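Local coordinates for protein stn1 (Schizosaccharomyces pombe, PDB 3KF6) that binds single-stranded telomeric DNA, interacts with Ten1 and is required for telomere maintenance, this chain being its N-terminal OB-fold part, at residues 21-26 and 50-55; 88-93 and 118-123. All coordinates share one frame; numbering follows the deposited sequence.

Contact 1: residues 21-26 and 50-55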
loop_
_atom_site.group_PDB
_atom_site.type_symbol
_atom_site.label_atom_id
_atom_site.label_comp_id
_atom_site.label_asym_id
_atom_site.label_seq_id
_atom_site.Cartn_x
_atom_site.Cartn_y
_atom_site.Cartn_z
ATOM N N MET A 21 2.326 0.109 11.811
ATOM C CA MET A 21 3.000 -1.079 11.292
ATOM C C MET A 21 2.820 -1.348 9.804
ATOM O O MET A 21 1.883 -0.855 9.178
ATOM C CB MET A 21 2.492 -2.320 12.034
ATOM C CG MET A 21 2.745 -2.336 13.530
ATOM S SD MET A 21 2.049 -3.842 14.291
ATOM C CE MET A 21 3.126 -5.096 13.609
ATOM N N PHE A 22 3.730 -2.149 9.257
ATOM C CA PHE A 22 3.645 -2.586 7.870
ATOM C C PHE A 22 2.795 -3.848 7.927
ATOM O O PHE A 22 2.871 -4.610 8.894
ATOM C CB PHE A 22 5.028 -2.923 7.308
ATOM C CG PHE A 22 5.825 -1.718 6.917
ATOM C CD1 PHE A 22 7.054 -1.453 7.516
ATOM C CD2 PHE A 22 5.348 -0.842 5.944
ATOM C CE1 PHE A 22 7.800 -0.329 7.148
ATOM C CE2 PHE A 22 6.089 0.284 5.569
ATOM C CZ PHE A 22 7.316 0.538 6.174
ATOM N N ILE A 23 2.001 -4.074 6.891
ATOM C CA ILE A 23 1.114 -5.225 6.853
ATOM C C ILE A 23 1.824 -6.569 6.972
ATOM O O ILE A 23 1.322 -7.471 7.638
ATOM C CB ILE A 23 0.225 -5.150 5.590
ATOM C CG1 ILE A 23 -0.747 -3.976 5.760
ATOM C CG2 ILE A 23 -0.529 -6.464 5.367
ATOM C CD1 ILE A 23 -1.529 -3.612 4.504
ATOM N N SER A 24 2.992 -6.705 6.353
ATOM C CA SER A 24 3.720 -7.965 6.445
ATOM C C SER A 24 4.038 -8.283 7.911
ATOM O O SER A 24 4.039 -9.446 8.308
ATOM C CB SER A 24 5.013 -7.898 5.633
ATOM O OG SER A 24 5.868 -6.888 6.124
ATOM N N ASP A 25 4.298 -7.254 8.714
ATOM C CA ASP A 25 4.607 -7.468 10.127
ATOM C C ASP A 25 3.347 -7.778 10.924
ATOM O O ASP A 25 3.390 -8.509 11.921
ATOM C CB ASP A 25 5.329 -6.247 10.716
ATOM C CG ASP A 25 6.744 -6.100 10.179
ATOM O OD1 ASP A 25 7.430 -7.138 10.048
ATOM O OD2 ASP A 25 7.174 -4.960 9.897
ATOM N N VAL A 26 2.219 -7.226 10.491
ATOM C CA VAL A 26 0.955 -7.497 11.170
ATOM C C VAL A 26 0.694 -9.003 11.072
ATOM O O VAL A 26 0.282 -9.636 12.048
ATOM C CB VAL A 26 -0.206 -6.700 10.520
ATOM C CG1 VAL A 26 -1.541 -7.103 11.138
ATOM C CG2 VAL A 26 0.017 -5.214 10.726
ATOM N N ILE A 50 -3.455 -1.039 16.232
ATOM C CA ILE A 50 -2.511 -0.827 15.136
ATOM C C ILE A 50 -3.010 0.163 14.087
ATOM O O ILE A 50 -4.215 0.365 13.924
ATOM C CB ILE A 50 -2.235 -2.174 14.424
ATOM C CG1 ILE A 50 -1.678 -3.182 15.429
ATOM C CG2 ILE A 50 -1.269 -1.982 13.265
ATOM C CD1 ILE A 50 -1.556 -4.576 14.877
ATOM N N GLN A 51 -2.067 0.772 13.369
ATOM C CA GLN A 51 -2.398 1.706 12.300
ATOM C C GLN A 51 -1.667 1.237 11.042
ATOM O O GLN A 51 -0.479 0.904 11.097
ATOM C CB GLN A 51 -1.929 3.120 12.648
ATOM C CG GLN A 51 -2.353 4.178 11.631
ATOM C CD GLN A 51 -1.530 5.451 11.740
ATOM O OE1 GLN A 51 -0.338 5.459 11.433
ATOM N NE2 GLN A 51 -2.162 6.533 12.186
ATOM N N ILE A 52 -2.376 1.197 9.920
ATOM C CA ILE A 52 -1.766 0.801 8.658
ATOM C C ILE A 52 -2.106 1.838 7.594
ATOM O O ILE A 52 -3.084 2.583 7.725
ATOM C CB ILE A 52 -2.227 -0.619 8.195
ATOM C CG1 ILE A 52 -3.745 -0.675 7.988
ATOM C CG2 ILE A 52 -1.817 -1.657 9.229
ATOM C CD1 ILE A 52 -4.182 -0.322 6.596
ATOM N N VAL A 53 -1.273 1.907 6.559
ATOM C CA VAL A 53 -1.481 2.859 5.475
ATOM C C VAL A 53 -1.172 2.190 4.145
ATOM O O VAL A 53 -0.095 1.616 3.969
ATOM C CB VAL A 53 -0.548 4.091 5.610
ATOM C CG1 VAL A 53 -0.710 4.989 4.392
ATOM C CG2 VAL A 53 -0.869 4.869 6.880
ATOM N N GLY A 54 -2.105 2.274 3.203
ATOM C CA GLY A 54 -1.882 1.654 1.908
ATOM C C GLY A 54 -3.013 1.956 0.951
ATOM O O GLY A 54 -3.955 2.658 1.316
ATOM N N TYR A 55 -2.932 1.447 -0.274
ATOM C CA TYR A 55 -3.997 1.710 -1.241
ATOM C C TYR A 55 -5.003 0.563 -1.233
ATOM O O TYR A 55 -4.675 -0.562 -0.858
ATOM C CB TYR A 55 -3.429 1.915 -2.660
ATOM C CG TYR A 55 -2.873 0.672 -3.325
ATOM C CD1 TYR A 55 -1.530 0.313 -3.173
ATOM C CD2 TYR A 55 -3.700 -0.166 -4.075
ATOM C CE1 TYR A 55 -1.025 -0.863 -3.751
ATOM C CE2 TYR A 55 -3.205 -1.342 -4.656
ATOM C CZ TYR A 55 -1.871 -1.682 -4.483
ATOM O OH TYR A 55 -1.403 -2.868 -5.008
HETATM O O HOH W 1 1.006 -0.119 6.647
#
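Met-21 N donates to Gln-51 O across 3.0 Å with an N-H...O angle of 172°, a nearly straight backbone bond that pins the residue just ahead of the N-cap Phe-22 to strand 49-62. A neighbour of this strand, 102-110, pairs with Ile-50, Ile-52 and Gly-54, so Met-21 gives its N-H to the carbonyl of the alternate residue, Gln-51. A water continues the seam: it lies 2.8 Å from Met-21 O and accepts from Val-53 N at 3.1 Å, bridging the two backbones. Met-21 O also receives Arg-139 NE of helix 130-153, whose NH2 bonds Gln-51 OE1, so one arginine ties both segments to that helix.

The side chains that meet are apolar. Met-21 crosses Ile-50 obliquely, its SD lying 3.7 Å from Ile-50 CD1 and a little farther from CG2. Its CG, beside the backbone N (chi1 -61°), meets Ile-50 CG2 at 4.0 Å, and the flexible thioether can fit itself to the branched isoleucine. Val-26, at the end of the short helix 23-26, brings CG2 to both Ile-50 CG2 and Ile-52 CG2, at 4.3 Å from each. Ile-23 reaches the second of these methyls with CG1, also at 4.3 Å. An alanine in place of Ile-50 would probably open a gap beside Met-21 SD and Val-26 CG2, leaving the thioether freer to shift.

Beta-branched residues suit the strand, where they offer methyls for the helix to rest on. Every touching residue is buried, and the backbone polar atoms of Met-21 are met by Gln-51 O, the water and Arg-139 NE, while its thioether lies in an apolar setting of isoleucine methyls.

Contact 2: residues 88-93 and 118-123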
loop_
_atom_site.group_PDB
_atom_site.type_symbol
_atom_site.label_atom_id
_atom_site.label_comp_id
_atom_site.label_asym_id
_atom_site.label_seq_id
_atom_site.Cartn_x
_atom_site.Cartn_y
_atom_site.Cartn_z
ATOM N N PHE A 88 -22.255 3.327 11.356
ATOM C CA PHE A 88 -22.866 3.462 10.039
ATOM C C PHE A 88 -22.169 4.523 9.192
ATOM O O PHE A 88 -21.931 4.321 8.001
ATOM C CB PHE A 88 -24.347 3.820 10.173
ATOM C CG PHE A 88 -25.115 3.702 8.887
ATOM C CD1 PHE A 88 -25.412 2.453 8.355
ATOM C CD2 PHE A 88 -25.526 4.838 8.197
ATOM C CE1 PHE A 88 -26.108 2.333 7.154
ATOM C CE2 PHE A 88 -26.223 4.730 6.995
ATOM C CZ PHE A 88 -26.513 3.475 6.472
ATOM N N SER A 89 -21.847 5.651 9.817
ATOM C CA SER A 89 -21.181 6.754 9.135
ATOM C C SER A 89 -19.862 6.331 8.496
ATOM O O SER A 89 -19.675 6.468 7.285
ATOM C CB SER A 89 -20.927 7.895 10.123
ATOM O OG SER A 89 -20.271 8.983 9.496
ATOM N N MET A 90 -18.944 5.826 9.315
ATOM C CA MET A 90 -17.643 5.398 8.813
ATOM C C MET A 90 -17.774 4.297 7.772
ATOM O O MET A 90 -17.043 4.283 6.779
ATOM C CB MET A 90 -16.753 4.915 9.964
ATOM C CG MET A 90 -15.395 4.384 9.506
ATOM S SD MET A 90 -14.319 3.910 10.867
ATOM C CE MET A 90 -15.220 2.490 11.549
ATOM N N SER A 91 -18.702 3.374 7.997
ATOM C CA SER A 91 -18.909 2.272 7.067
ATOM C C SER A 91 -19.339 2.798 5.704
ATOM O O SER A 91 -18.924 2.278 4.665
ATOM C CB SER A 91 -19.966 1.309 7.612
ATOM O OG SER A 91 -19.534 0.717 8.825
ATOM N N LYS A 92 -20.172 3.831 5.708
ATOM C CA LYS A 92 -20.640 4.415 4.461
ATOM C C LYS A 92 -19.471 5.048 3.710
ATOM O O LYS A 92 -19.339 4.881 2.499
ATOM C CB LYS A 92 -21.711 5.468 4.738
ATOM C CG LYS A 92 -22.319 6.047 3.478
ATOM C CD LYS A 92 -23.469 6.976 3.794
ATOM C CE LYS A 92 -24.139 7.450 2.523
ATOM N NZ LYS A 92 -25.354 8.240 2.831
ATOM N N ARG A 93 -18.629 5.776 4.434
ATOM C CA ARG A 93 -17.467 6.416 3.832
ATOM C C ARG A 93 -16.533 5.354 3.256
ATOM O O ARG A 93 -15.884 5.573 2.235
ATOM C CB ARG A 93 -16.711 7.230 4.880
ATOM C CG ARG A 93 -17.465 8.429 5.423
ATOM C CD ARG A 93 -16.765 8.945 6.662
ATOM N NE ARG A 93 -15.336 9.121 6.430
ATOM C CZ ARG A 93 -14.392 8.761 7.292
ATOM N NH1 ARG A 93 -14.725 8.202 8.450
ATOM N NH2 ARG A 93 -13.116 8.954 6.996
ATOM N N LEU A 118 -8.010 -6.722 10.358
ATOM C CA LEU A 118 -8.043 -5.521 11.172
ATOM C C LEU A 118 -9.465 -4.992 11.267
ATOM O O LEU A 118 -10.101 -4.737 10.246
ATOM C CB LEU A 118 -7.128 -4.457 10.548
ATOM C CG LEU A 118 -6.997 -3.112 11.263
ATOM C CD1 LEU A 118 -6.274 -3.297 12.582
ATOM C CD2 LEU A 118 -6.221 -2.144 10.365
ATOM N N ILE A 119 -9.971 -4.848 12.490
ATOM C CA ILE A 119 -11.313 -4.313 12.678
ATOM C C ILE A 119 -11.115 -2.814 12.828
ATOM O O ILE A 119 -10.544 -2.347 13.814
ATOM C CB ILE A 119 -11.985 -4.869 13.952
ATOM C CG1 ILE A 119 -11.959 -6.403 13.944
ATOM C CG2 ILE A 119 -13.413 -4.328 14.054
ATOM C CD1 ILE A 119 -12.652 -7.048 12.761
ATOM N N ALA A 120 -11.581 -2.062 11.840
ATOM C CA ALA A 120 -11.412 -0.615 11.833
ATOM C C ALA A 120 -12.192 0.137 12.902
ATOM O O ALA A 120 -13.363 -0.150 13.147
ATOM C CB ALA A 120 -11.777 -0.061 10.458
ATOM N N GLN A 121 -11.525 1.102 13.529
ATOM C CA GLN A 121 -12.156 1.946 14.537
ATOM C C GLN A 121 -12.333 3.319 13.904
ATOM O O GLN A 121 -13.284 4.044 14.201
ATOM C CB GLN A 121 -11.293 2.054 15.794
ATOM C CG GLN A 121 -11.871 3.031 16.810
ATOM C CD GLN A 121 -11.165 2.986 18.147
ATOM O OE1 GLN A 121 -11.338 2.044 18.921
ATOM N NE2 GLN A 121 -10.357 4.003 18.425
ATOM N N SER A 122 -11.407 3.670 13.017
ATOM C CA SER A 122 -11.468 4.939 12.307
ATOM C C SER A 122 -10.504 4.908 11.136
ATOM O O SER A 122 -9.552 4.125 11.126
ATOM C CB SER A 122 -11.103 6.107 13.234
ATOM O OG SER A 122 -9.731 6.093 13.579
ATOM N N PHE A 123 -10.773 5.735 10.134
ATOM C CA PHE A 123 -9.890 5.814 8.982
ATOM C C PHE A 123 -10.061 7.148 8.286
ATOM O O PHE A 123 -11.050 7.859 8.488
ATOM C CB PHE A 123 -10.157 4.678 7.981
ATOM C CG PHE A 123 -11.205 4.999 6.942
ATOM C CD1 PHE A 123 -12.562 4.934 7.251
ATOM C CD2 PHE A 123 -10.831 5.358 5.649
ATOM C CE1 PHE A 123 -13.531 5.218 6.284
ATOM C CE2 PHE A 123 -11.791 5.646 4.673
ATOM C CZ PHE A 123 -13.146 5.574 4.994
HETATM O O HOH W 2 -13.151 7.421 10.802
#
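Arg-93 and Phe-123 are joined by a stack and a hydrogen bond at once. The guanidinium lies flat on the phenyl ring, planes at 10°, with centres 4.3 Å apart; CZ sits off-centre, in a cation-pi contact. NH2 donates to Phe-123 O at 2.8 Å, the carbonyl oxygen lying in the guanidinium plane although the donor stands 36° out of the carbonyl plane. A water accepts from Arg-93 NH1 and Phe-123 N, so both backbone polar groups of the phenylalanine are tied to one side chain.

Between strands 117-120 and 122-126 the chain turns a corner at Gln-121, where Gln-121 and Ser-122 both face Phe-106 in a classic beta bulge; helix 88-94 packs against this bend of the OB-fold barrel.

Van der Waals contacts are led by Met-90. Its CG is anti to the backbone N (chi1 177°), which sets it at the edge of the Phe-123 ring, 3.7 Å from CD1. SD reaches the bulge, 3.4 Å from Ser-122 CA, and CE makes an apolar contact with Ala-120 CB at 4.4 Å. An unbranched methionine can thread past the ring to the backbone, while small Ala-120 leaves room for its methyl.

In the fold
Contact 1 and contact 2 both attach a helix to the OB-fold sheet, with centres about 16 Å apart. The 21-26 segment meets strand 49-62 near the middle of the chain, the centre of contact 1 lying about 4 Å from that of the chain, whereas 88-93 and 118-123 meet about 12 Å from it, with more exposed residues. The two touch directly where Ile-52 CG1 packs 3.7 Å from Leu-118 CD2. Strand 102-110 pairs with strand 49-62 and with both strands around the corner at Gln-121, so it also connects them through the sheet. Contact 2 and strand segment 50-55 lie within the DNA-binding OB region. Phe-22 and Tyr-55, in the segments of contact 1, pack on the Ten1 chain, which does not touch contact 2.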